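Local atomic coordinates of type ii site-specific deoxyribonuclease (Klebsiella pneumoniae, PDB entry 6EKR), a protein that probably cleaves double-stranded DNA at a specific recognition sequence, as a type II restriction endonuclease with a PD-(D/E)xK nuclease fold. Residues A189-R200 against V221-T232; S66-I75 against K109-C120. The protein carries 2 engineered substitutions. All coordinates share one frame; numbering follows the deposited sequence.

Contact 1 (A189-R200 against V221-T232). With SO4 (sulfate ion), chain D.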
loop_
_atom_site.group_PDB
_atom_site.type_symbol
_atom_site.label_atom_id
_atom_site.label_comp_id
_atom_site.label_asym_id
_atom_site.label_seq_id
_atom_site.Cartn_x
_atom_site.Cartn_y
_atom_site.Cartn_z
ATOM N N ALA A 189 -20.198 17.199 -12.789
ATOM C CA ALA A 189 -19.424 15.981 -12.955
ATOM C C ALA A 189 -17.963 16.347 -13.188
ATOM O O ALA A 189 -17.652 17.400 -13.763
ATOM C CB ALA A 189 -19.954 15.157 -14.105
ATOM N N SER A 190 -17.074 15.471 -12.735
ATOM C CA SER A 190 -15.643 15.696 -12.846
ATOM C C SER A 190 -14.898 14.383 -12.914
ATOM O O SER A 190 -15.398 13.347 -12.461
ATOM C CB SER A 190 -15.146 16.488 -11.641
ATOM O OG SER A 190 -15.738 15.999 -10.452
ATOM N N VAL A 191 -13.699 14.437 -13.484
ATOM C CA VAL A 191 -12.801 13.291 -13.498
ATOM C C VAL A 191 -11.769 13.390 -12.388
ATOM O O VAL A 191 -11.495 14.468 -11.864
ATOM C CB VAL A 191 -12.075 13.140 -14.842
ATOM C CG1 VAL A 191 -13.075 13.064 -15.963
ATOM C CG2 VAL A 191 -11.103 14.292 -15.074
ATOM N N VAL A 192 -11.220 12.238 -12.031
ATOM C CA VAL A 192 -10.154 12.136 -11.060
ATOM C C VAL A 192 -9.088 11.260 -11.686
ATOM O O VAL A 192 -9.326 10.084 -11.964
ATOM C CB VAL A 192 -10.639 11.496 -9.762
ATOM C CG1 VAL A 192 -9.491 11.341 -8.793
ATOM C CG2 VAL A 192 -11.740 12.332 -9.134
ATOM N N ILE A 193 -7.916 11.840 -11.920
ATOM C CA ILE A 193 -6.840 11.130 -12.603
ATOM C C ILE A 193 -5.681 10.762 -11.661
ATOM O O ILE A 193 -4.790 11.572 -11.413
ATOM C CB ILE A 193 -6.353 11.899 -13.841
ATOM C CG1 ILE A 193 -7.551 12.211 -14.750
ATOM C CG2 ILE A 193 -5.277 11.097 -14.569
ATOM C CD1 ILE A 193 -7.397 13.455 -15.600
ATOM N N PRO A 194 -5.711 9.529 -11.114
ATOM C CA PRO A 194 -4.593 9.063 -10.320
ATOM C C PRO A 194 -3.413 8.743 -11.222
ATOM O O PRO A 194 -3.534 7.938 -12.146
ATOM C CB PRO A 194 -5.132 7.781 -9.671
ATOM C CG PRO A 194 -6.598 7.768 -9.933
ATOM C CD PRO A 194 -6.778 8.514 -11.186
ATOM N N LEU A 195 -2.279 9.374 -10.954
ATOM C CA LEU A 195 -1.093 9.168 -11.760
ATOM C C LEU A 195 -0.085 8.368 -10.973
ATOM O O LEU A 195 0.123 8.642 -9.791
ATOM C CB LEU A 195 -0.511 10.511 -12.180
ATOM C CG LEU A 195 -1.524 11.286 -13.020
ATOM C CD1 LEU A 195 -1.905 12.599 -12.363
ATOM C CD2 LEU A 195 -1.018 11.481 -14.423
ATOM N N LYS A 196 0.495 7.361 -11.630
ATOM C CA LYS A 196 1.550 6.516 -11.089
ATOM C C LYS A 196 2.368 5.984 -12.256
ATOM O O LYS A 196 1.800 5.551 -13.249
ATOM C CB LYS A 196 0.967 5.317 -10.348
ATOM C CG LYS A 196 0.144 5.638 -9.125
ATOM C CD LYS A 196 -0.571 4.392 -8.606
ATOM C CE LYS A 196 -1.852 4.778 -7.900
ATOM N NZ LYS A 196 -1.630 6.040 -7.127
ATOM N N ILE A 197 3.694 6.000 -12.124
ATOM C CA ILE A 197 4.575 5.453 -13.149
ATOM C C ILE A 197 4.300 3.952 -13.266
ATOM O O ILE A 197 4.006 3.451 -14.358
ATOM C CB ILE A 197 6.089 5.728 -12.868
ATOM C CG1 ILE A 197 6.351 7.204 -12.539
ATOM C CG2 ILE A 197 6.966 5.290 -14.050
ATOM C CD1 ILE A 197 6.034 8.175 -13.642
ATOM N N THR A 198 4.407 3.248 -12.140
ATOM C CA THR A 198 3.952 1.862 -12.023
ATOM C C THR A 198 3.127 1.769 -10.739
ATOM O O THR A 198 3.302 2.589 -9.828
ATOM C CB THR A 198 5.107 0.844 -12.030
ATOM O OG1 THR A 198 6.051 1.176 -11.010
ATOM C CG2 THR A 198 5.819 0.839 -13.360
ATOM N N THR A 199 2.214 0.802 -10.668
ATOM C CA THR A 199 1.215 0.805 -9.598
ATOM C C THR A 199 1.664 0.080 -8.335
ATOM O O THR A 199 1.513 0.602 -7.221
ATOM C CB THR A 199 -0.160 0.257 -10.064
ATOM O OG1 THR A 199 0.020 -0.954 -10.806
ATOM C CG2 THR A 199 -0.896 1.279 -10.932
ATOM N N ARG A 200 2.223 -1.115 -8.520
ATOM C CA ARG A 200 2.612 -2.004 -7.416
ATOM C C ARG A 200 1.421 -2.326 -6.503
ATOM O O ARG A 200 0.333 -2.658 -6.992
ATOM C CB ARG A 200 3.810 -1.433 -6.650
ATOM C CG ARG A 200 5.027 -1.188 -7.537
ATOM C CD ARG A 200 5.617 -2.505 -8.030
ATOM N NE ARG A 200 6.848 -2.299 -8.791
ATOM C CZ ARG A 200 6.906 -2.179 -10.117
ATOM N NH1 ARG A 200 5.799 -2.253 -10.847
ATOM N NH2 ARG A 200 8.074 -1.991 -10.718
ATOM N N VAL A 221 -21.185 11.510 -10.115
ATOM C CA VAL A 221 -20.484 12.783 -9.965
ATOM C C VAL A 221 -18.982 12.661 -10.261
ATOM O O VAL A 221 -18.391 13.566 -10.867
ATOM C CB VAL A 221 -20.724 13.382 -8.562
ATOM C CG1 VAL A 221 -20.191 14.809 -8.474
ATOM C CG2 VAL A 221 -22.224 13.348 -8.210
ATOM N N TYR A 222 -18.376 11.544 -9.850
ATOM C CA TYR A 222 -16.938 11.324 -10.035
ATOM C C TYR A 222 -16.597 10.082 -10.835
ATOM O O TYR A 222 -17.131 9.010 -10.598
ATOM C CB TYR A 222 -16.225 11.306 -8.687
ATOM C CG TYR A 222 -16.107 12.685 -8.102
ATOM C CD1 TYR A 222 -15.017 13.501 -8.407
ATOM C CD2 TYR A 222 -17.097 13.196 -7.272
ATOM C CE1 TYR A 222 -14.901 14.783 -7.874
ATOM C CE2 TYR A 222 -16.992 14.483 -6.743
ATOM C CZ TYR A 222 -15.893 15.266 -7.054
ATOM O OH TYR A 222 -15.802 16.534 -6.544
ATOM N N PHE A 223 -15.697 10.245 -11.792
ATOM C CA PHE A 223 -15.304 9.158 -12.670
ATOM C C PHE A 223 -13.790 9.110 -12.707
ATOM O O PHE A 223 -13.130 10.126 -12.939
ATOM C CB PHE A 223 -15.884 9.361 -14.081
ATOM C CG PHE A 223 -17.393 9.407 -14.121
ATOM C CD1 PHE A 223 -18.129 8.253 -14.370
ATOM C CD2 PHE A 223 -18.075 10.603 -13.917
ATOM C CE1 PHE A 223 -19.522 8.286 -14.417
ATOM C CE2 PHE A 223 -19.468 10.649 -13.954
ATOM C CZ PHE A 223 -20.191 9.483 -14.208
ATOM N N SER A 224 -13.244 7.927 -12.461
ATOM C CA SER A 224 -11.806 7.768 -12.305
ATOM C C SER A 224 -11.195 7.164 -13.542
ATOM O O SER A 224 -11.676 6.147 -14.042
ATOM C CB SER A 224 -11.484 6.893 -11.099
ATOM O OG SER A 224 -11.832 7.538 -9.888
ATOM N N PHE A 225 -10.141 7.804 -14.042
ATOM C CA PHE A 225 -9.363 7.268 -15.139
ATOM C C PHE A 225 -7.945 7.162 -14.645
ATOM O O PHE A 225 -7.373 8.153 -14.185
ATOM C CB PHE A 225 -9.383 8.204 -16.337
ATOM C CG PHE A 225 -10.745 8.501 -16.872
ATOM C CD1 PHE A 225 -11.120 8.030 -18.121
ATOM C CD2 PHE A 225 -11.640 9.298 -16.159
ATOM C CE1 PHE A 225 -12.378 8.334 -18.652
ATOM C CE2 PHE A 225 -12.892 9.594 -16.672
ATOM C CZ PHE A 225 -13.262 9.114 -17.931
ATOM N N LEU A 226 -7.371 5.973 -14.767
ATOM C CA LEU A 226 -6.048 5.694 -14.240
ATOM C C LEU A 226 -4.968 5.810 -15.306
ATOM O O LEU A 226 -5.008 5.112 -16.320
ATOM C CB LEU A 226 -6.050 4.296 -13.622
ATOM C CG LEU A 226 -4.863 3.799 -12.801
ATOM C CD1 LEU A 226 -4.324 4.872 -11.870
ATOM C CD2 LEU A 226 -5.299 2.581 -12.010
ATOM N N ALA A 227 -3.993 6.683 -15.058
ATOM C CA ALA A 227 -2.885 6.909 -15.994
ATOM C C ALA A 227 -1.562 6.386 -15.449
ATOM O O ALA A 227 -1.136 6.785 -14.371
ATOM C CB ALA A 227 -2.759 8.385 -16.325
ATOM N N CYS A 228 -0.920 5.499 -16.209
ATOM C CA CYS A 228 0.369 4.930 -15.835
ATOM C C CYS A 228 1.365 4.964 -16.988
ATOM O O CYS A 228 1.016 5.347 -18.099
ATOM C CB CYS A 228 0.189 3.496 -15.356
ATOM S SG CYS A 228 -0.876 3.340 -13.920
ATOM N N ILE A 229 2.601 4.562 -16.722
ATOM C CA ILE A 229 3.608 4.461 -17.763
ATOM C C ILE A 229 3.786 3.002 -18.166
ATOM O O ILE A 229 3.722 2.664 -19.346
ATOM C CB ILE A 229 4.969 5.101 -17.325
ATOM C CG1 ILE A 229 4.815 6.610 -17.064
ATOM C CG2 ILE A 229 6.092 4.811 -18.335
ATOM C CD1 ILE A 229 4.114 7.374 -18.150
ATOM N N SER A 230 4.002 2.141 -17.180
ATOM C CA SER A 230 4.186 0.722 -17.436
ATOM C C SER A 230 3.788 -0.087 -16.208
ATOM O O SER A 230 3.135 0.421 -15.296
ATOM C CB SER A 230 5.645 0.432 -17.808
ATOM O OG SER A 230 6.488 0.396 -16.658
ATOM N N GLU A 231 4.159 -1.365 -16.227
ATOM C CA GLU A 231 4.146 -2.212 -15.053
ATOM C C GLU A 231 5.416 -3.038 -15.078
ATOM O O GLU A 231 5.469 -4.124 -14.517
ATOM C CB GLU A 231 2.917 -3.122 -15.037
ATOM C CG GLU A 231 1.596 -2.425 -14.791
ATOM C CD GLU A 231 1.546 -1.664 -13.479
ATOM O OE1 GLU A 231 2.405 -1.894 -12.594
ATOM O OE2 GLU A 231 0.631 -0.826 -13.333
ATOM N N THR A 232 6.438 -2.508 -15.738
ATOM C CA THR A 232 7.727 -3.176 -15.850
ATOM C C THR A 232 8.443 -3.264 -14.515
ATOM O O THR A 232 8.322 -2.387 -13.658
ATOM C CB THR A 232 8.666 -2.457 -16.833
ATOM O OG1 THR A 232 8.875 -1.105 -16.406
ATOM C CG2 THR A 232 8.092 -2.462 -18.239
HETATM S S SO4 D . 10.329 -1.386 -7.869
HETATM O O1 SO4 D . 10.695 -1.641 -9.259
HETATM O O2 SO4 D . 9.747 -0.050 -7.753
HETATM O O3 SO4 D . 11.521 -1.477 -7.026
HETATM O O4 SO4 D . 9.349 -2.387 -7.455
#

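Contact 2 (S66-I75 against K109-C120)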
loop_
_atom_site.group_PDB
_atom_site.type_symbol
_atom_site.label_atom_id
_atom_site.label_comp_id
_atom_site.label_asym_id
_atom_site.label_seq_id
_atom_site.Cartn_x
_atom_site.Cartn_y
_atom_site.Cartn_z
ATOM N N SER A 66 19.610 2.705 -15.915
ATOM C CA SER A 66 18.292 3.278 -15.738
ATOM C C SER A 66 17.285 2.140 -15.764
ATOM O O SER A 66 17.615 1.039 -16.190
ATOM C CB SER A 66 17.989 4.257 -16.864
ATOM O OG SER A 66 17.803 3.560 -18.070
ATOM N N ARG A 67 16.064 2.405 -15.302
ATOM C CA ARG A 67 14.942 1.485 -15.493
ATOM C C ARG A 67 14.794 1.165 -16.985
ATOM O O ARG A 67 15.232 1.951 -17.830
ATOM C CB ARG A 67 13.646 2.096 -14.949
ATOM C CG ARG A 67 13.155 3.296 -15.725
ATOM C CD ARG A 67 12.062 4.006 -14.979
ATOM N NE ARG A 67 12.571 4.662 -13.778
ATOM C CZ ARG A 67 11.812 5.159 -12.810
ATOM N NH1 ARG A 67 10.489 5.084 -12.877
ATOM N NH2 ARG A 67 12.384 5.729 -11.765
ATOM N N PRO A 68 14.171 0.018 -17.313
ATOM C CA PRO A 68 14.074 -0.405 -18.708
ATOM C C PRO A 68 13.177 0.513 -19.538
ATOM O O PRO A 68 12.149 0.993 -19.053
ATOM C CB PRO A 68 13.481 -1.813 -18.605
ATOM C CG PRO A 68 12.715 -1.804 -17.331
ATOM C CD PRO A 68 13.512 -0.938 -16.403
ATOM N N VAL A 69 13.580 0.737 -20.784
ATOM C CA VAL A 69 12.938 1.695 -21.678
ATOM C C VAL A 69 12.584 1.026 -23.004
ATOM O O VAL A 69 13.449 0.464 -23.679
ATOM C CB VAL A 69 13.860 2.929 -21.915
ATOM C CG1 VAL A 69 13.597 3.588 -23.257
ATOM C CG2 VAL A 69 13.692 3.940 -20.805
ATOM N N ARG A 70 11.307 1.082 -23.366
ATOM C CA ARG A 70 10.880 0.620 -24.675
ATOM C C ARG A 70 11.436 1.540 -25.750
ATOM O O ARG A 70 10.925 2.639 -25.966
ATOM C CB ARG A 70 9.354 0.516 -24.773
ATOM C CG ARG A 70 8.816 -0.844 -24.384
ATOM C CD ARG A 70 7.328 -0.940 -24.606
ATOM N NE ARG A 70 6.995 -0.982 -26.024
ATOM C CZ ARG A 70 5.759 -0.958 -26.512
ATOM N NH1 ARG A 70 4.706 -0.883 -25.703
ATOM N NH2 ARG A 70 5.580 -1.003 -27.821
ATOM N N ASP A 71 12.494 1.068 -26.404
ATOM C CA ASP A 71 13.196 1.799 -27.457
ATOM C C ASP A 71 12.284 2.177 -28.614
ATOM O O ASP A 71 12.439 3.235 -29.232
ATOM C CB ASP A 71 14.330 0.949 -27.998
ATOM C CG ASP A 71 15.126 1.666 -29.056
ATOM O OD1 ASP A 71 16.240 2.114 -28.727
ATOM O OD2 ASP A 71 14.640 1.801 -30.204
ATOM N N ASP A 72 11.338 1.292 -28.903
ATOM C CA ASP A 72 10.354 1.532 -29.933
ATOM C C ASP A 72 9.380 2.649 -29.552
ATOM O O ASP A 72 8.541 3.033 -30.359
ATOM C CB ASP A 72 9.586 0.243 -30.200
ATOM C CG ASP A 72 8.504 -0.004 -29.180
ATOM O OD1 ASP A 72 8.789 -0.566 -28.098
ATOM O OD2 ASP A 72 7.356 0.369 -29.474
ATOM N N LEU A 73 9.496 3.158 -28.325
ATOM C CA LEU A 73 8.549 4.133 -27.774
ATOM C C LEU A 73 9.243 5.454 -27.399
ATOM O O LEU A 73 8.702 6.542 -27.616
ATOM C CB LEU A 73 7.846 3.518 -26.558
ATOM C CG LEU A 73 6.325 3.650 -26.389
ATOM C CD1 LEU A 73 5.544 3.179 -27.621
ATOM C CD2 LEU A 73 5.859 2.900 -25.138
ATOM N N PHE A 74 10.448 5.344 -26.851
ATOM C CA PHE A 74 11.263 6.493 -26.461
ATOM C C PHE A 74 11.867 7.121 -27.705
ATOM O O PHE A 74 12.444 6.414 -28.527
ATOM C CB PHE A 74 12.396 6.000 -25.559
ATOM C CG PHE A 74 13.015 7.063 -24.691
ATOM C CD1 PHE A 74 12.728 7.112 -23.322
ATOM C CD2 PHE A 74 13.911 7.990 -25.219
ATOM C CE1 PHE A 74 13.311 8.077 -22.507
ATOM C CE2 PHE A 74 14.496 8.960 -24.413
ATOM C CZ PHE A 74 14.199 9.001 -23.061
ATOM N N ILE A 75 11.758 8.437 -27.849
ATOM C CA ILE A 75 12.377 9.120 -28.988
ATOM C C ILE A 75 13.796 9.569 -28.630
ATOM O O ILE A 75 13.993 10.599 -27.992
ATOM C CB ILE A 75 11.502 10.298 -29.503
ATOM C CG1 ILE A 75 10.126 9.782 -29.946
ATOM C CG2 ILE A 75 12.188 11.027 -30.654
ATOM C CD1 ILE A 75 9.039 10.853 -30.055
ATOM N N LYS A 109 3.902 8.326 -27.519
ATOM C CA LYS A 109 5.357 8.323 -27.571
ATOM C C LYS A 109 5.963 9.576 -26.945
ATOM O O LYS A 109 7.036 9.516 -26.319
ATOM C CB LYS A 109 5.851 8.169 -29.012
ATOM C CG LYS A 109 5.908 6.741 -29.511
ATOM C CD LYS A 109 6.746 6.631 -30.780
ATOM C CE LYS A 109 6.644 5.222 -31.378
ATOM N NZ LYS A 109 7.818 4.819 -32.229
ATOM N N ILE A 110 5.278 10.710 -27.126
ATOM C CA ILE A 110 5.731 11.988 -26.564
ATOM C C ILE A 110 5.612 11.934 -25.037
ATOM O O ILE A 110 6.595 12.177 -24.330
ATOM C CB ILE A 110 4.963 13.226 -27.160
ATOM C CG1 ILE A 110 5.373 13.527 -28.615
ATOM C CG2 ILE A 110 5.153 14.467 -26.304
ATOM C CD1 ILE A 110 6.851 13.725 -28.870
ATOM N N ILE A 111 4.426 11.593 -24.530
ATOM C CA ILE A 111 4.240 11.507 -23.091
ATOM C C ILE A 111 5.286 10.556 -22.509
ATOM O O ILE A 111 5.975 10.905 -21.553
ATOM C CB ILE A 111 2.812 11.068 -22.717
ATOM C CG1 ILE A 111 1.824 12.188 -23.020
ATOM C CG2 ILE A 111 2.718 10.705 -21.244
ATOM C CD1 ILE A 111 0.411 11.700 -23.291
ATOM N N TYR A 112 5.420 9.375 -23.113
ATOM C CA TYR A 112 6.374 8.363 -22.654
ATOM C C TYR A 112 7.771 8.950 -22.526
ATOM O O TYR A 112 8.394 8.865 -21.469
ATOM C CB TYR A 112 6.404 7.156 -23.601
ATOM C CG TYR A 112 7.243 5.993 -23.107
ATOM C CD1 TYR A 112 6.774 5.157 -22.102
ATOM C CD2 TYR A 112 8.499 5.731 -23.646
ATOM C CE1 TYR A 112 7.533 4.091 -21.637
ATOM C CE2 TYR A 112 9.276 4.664 -23.188
ATOM C CZ TYR A 112 8.775 3.846 -22.179
ATOM O OH TYR A 112 9.503 2.777 -21.712
ATOM N N THR A 113 8.246 9.547 -23.610
ATOM C CA THR A 113 9.572 10.117 -23.672
ATOM C C THR A 113 9.747 11.219 -22.634
ATOM O O THR A 113 10.757 11.244 -21.934
ATOM C CB THR A 113 9.856 10.633 -25.102
ATOM O OG1 THR A 113 9.867 9.519 -25.997
ATOM C CG2 THR A 113 11.191 11.367 -25.200
ATOM N N SER A 114 8.767 12.111 -22.525
ATOM C CA SER A 114 8.876 13.239 -21.602
ATOM C C SER A 114 9.068 12.760 -20.161
ATOM O O SER A 114 10.032 13.149 -19.504
ATOM C CB SER A 114 7.652 14.150 -21.690
ATOM O OG SER A 114 7.600 14.847 -22.920
ATOM N N VAL A 115 8.151 11.910 -19.692
ATOM C CA VAL A 115 8.173 11.361 -18.336
ATOM C C VAL A 115 9.366 10.436 -18.102
ATOM O O VAL A 115 10.013 10.506 -17.056
ATOM C CB VAL A 115 6.849 10.637 -17.993
ATOM C CG1 VAL A 115 7.011 9.755 -16.779
ATOM C CG2 VAL A 115 5.747 11.641 -17.751
HETATM N N MSE A 116 9.668 9.582 -19.074
HETATM C CA MSE A 116 10.729 8.593 -18.909
HETATM C C MSE A 116 12.104 9.203 -19.029
HETATM O O MSE A 116 13.071 8.633 -18.543
HETATM C CB MSE A 116 10.577 7.440 -19.897
HETATM C CG MSE A 116 9.442 6.501 -19.561
HETATM SE SE MSE A 116 9.741 5.565 -17.867
HETATM C CE MSE A 116 10.973 4.203 -18.536
ATOM N N SER A 117 12.193 10.359 -19.673
ATOM C CA SER A 117 13.458 11.063 -19.776
ATOM C C SER A 117 13.824 11.612 -18.418
ATOM O O SER A 117 14.977 11.518 -17.997
ATOM C CB SER A 117 13.375 12.207 -20.780
ATOM O OG SER A 117 12.480 13.204 -20.326
ATOM N N VAL A 118 12.839 12.177 -17.721
ATOM C CA VAL A 118 13.084 12.674 -16.380
ATOM C C VAL A 118 13.368 11.515 -15.429
ATOM O O VAL A 118 14.299 11.579 -14.636
ATOM C CB VAL A 118 11.938 13.530 -15.869
ATOM C CG1 VAL A 118 12.172 13.904 -14.422
ATOM C CG2 VAL A 118 11.812 14.779 -16.704
ATOM N N ALA A 119 12.584 10.450 -15.536
ATOM C CA ALA A 119 12.726 9.295 -14.660
ATOM C C ALA A 119 14.116 8.658 -14.742
ATOM O O ALA A 119 14.758 8.444 -13.713
ATOM C CB ALA A 119 11.620 8.258 -14.946
ATOM N N CYS A 120 14.581 8.370 -15.958
ATOM C CA CYS A 120 15.892 7.757 -16.169
ATOM C C CYS A 120 17.057 8.612 -15.683
ATOM O O CYS A 120 18.074 8.083 -15.238
ATOM C CB CYS A 120 16.103 7.428 -17.645
ATOM S SG CYS A 120 15.043 6.146 -18.240
#

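Contact 1 (A189-R200 against V221-T232)
The carbonyl O of V221 receives S190 N at 3.0 Å, opening the parallel pairing of strands 190-194 and 222-227. Helix 204-217 links them into a beta-alpha-beta unit at the core of this PD-(D/E)xK nuclease. Y222 sits on the sheet face shared with S190, V192 and S224, where its ring atom CD1 meets V192 CG2 at an oblique angle, 3.6 Å away. The next residue, F223, pairs with two neighbours through its backbone: N gives to S190 O and O takes from V192 N. S224 directs its hydroxyl to Q210 of the connecting helix. F225 brings ring atom CE2 to V191 CG1 (3.5 Å), and its side chain also packs on I293 of helix 286-298. L226, with CG anti to the backbone N (chi1 -171°) and chi2 at 42°, turns CD1 back to P194, whose CB it meets at 3.7 Å. A227 CB touches both I193 CG2 and L195 CD2, and its backbone binds P194 O and K196 N. Farther on, I197 O accepts from both I229 N and S230 N. E231, bent at chi2, meets T199 OG1 through OE2 (2.6 Å) while Y265 also binds that oxygen. At T232, the carbonyl O takes R200 NH2 at 3.0 Å, near the guanidinium plane; NH2 also serves sulfate O1, and R200 NE binds sulfate O4 at 2.8 Å.

Contact 2 (S66-I75 against K109-C120)
T113 OG1 is held from both segments: it accepts I75 N at 2.9 Å and gives its own proton to K109 O, one turn earlier in the helix. That carbonyl also takes T113 N, and the two donors arrive from opposite faces of its plane. The hydroxyl thus ties the loop at I75 to the helix. Beside it, I75 CD1 meets I110 CD1.

Two further bonds moor the loop by its backbone. K109, extended beyond CG, runs past L73 and brings NZ to D72 O at 2.7 Å. Y112, with CG anti to the backbone N (chi1 -173°), stands out from the helix, and its OH accepts R70 N at 3.0 Å. Its flat surface is filled from both sides. L73 CD2 lies over one face, 3.9 Å from the ring centroid and only 9° off the normal, a CH-pi contact, while CG of selenomethionine M116 covers the opposite face. The turn before L73 is held together by R70 O, which accepts L73 N and F74 N, and by a side-on grip of R70 on the D72 carboxylate.

F74 lies across the helix, with T113 CG2 over one face toward the rim and M116 CB at its edge; F59 meets it edge-to-face. Farther along, V69 CG2 touches M116 CE and C120 SG. The R67 guanidinium lies flat over A119 CB, 3.7 Å from its plane, and is anchored beyond by D123. The whole is an irregular loop between strand 64-65 and helix 78-91 packed along helix 101-125, its backbone N-H and C=O groups bonded to side chains of that helix.

In the fold
Contact 1 and contact 2 have centres about 18 Å apart, yet they form one continuous interior. The loops that follow the paired strands of contact 1 press on the helix of contact 2: I197 CD1 touches V115 CG1 at 3.6 Å, and I229 CG2 lies 3.7 Å from Y112 CE1 and close to the selenium of M116. R67, from the loop of contact 2, also leans on I197. Here the segments after the two strands carry the join to helix 101-125. The sulfate, probably from the crystallisation liquor, is bound by contact 1, where R200 also packs on I171 of the second subunit.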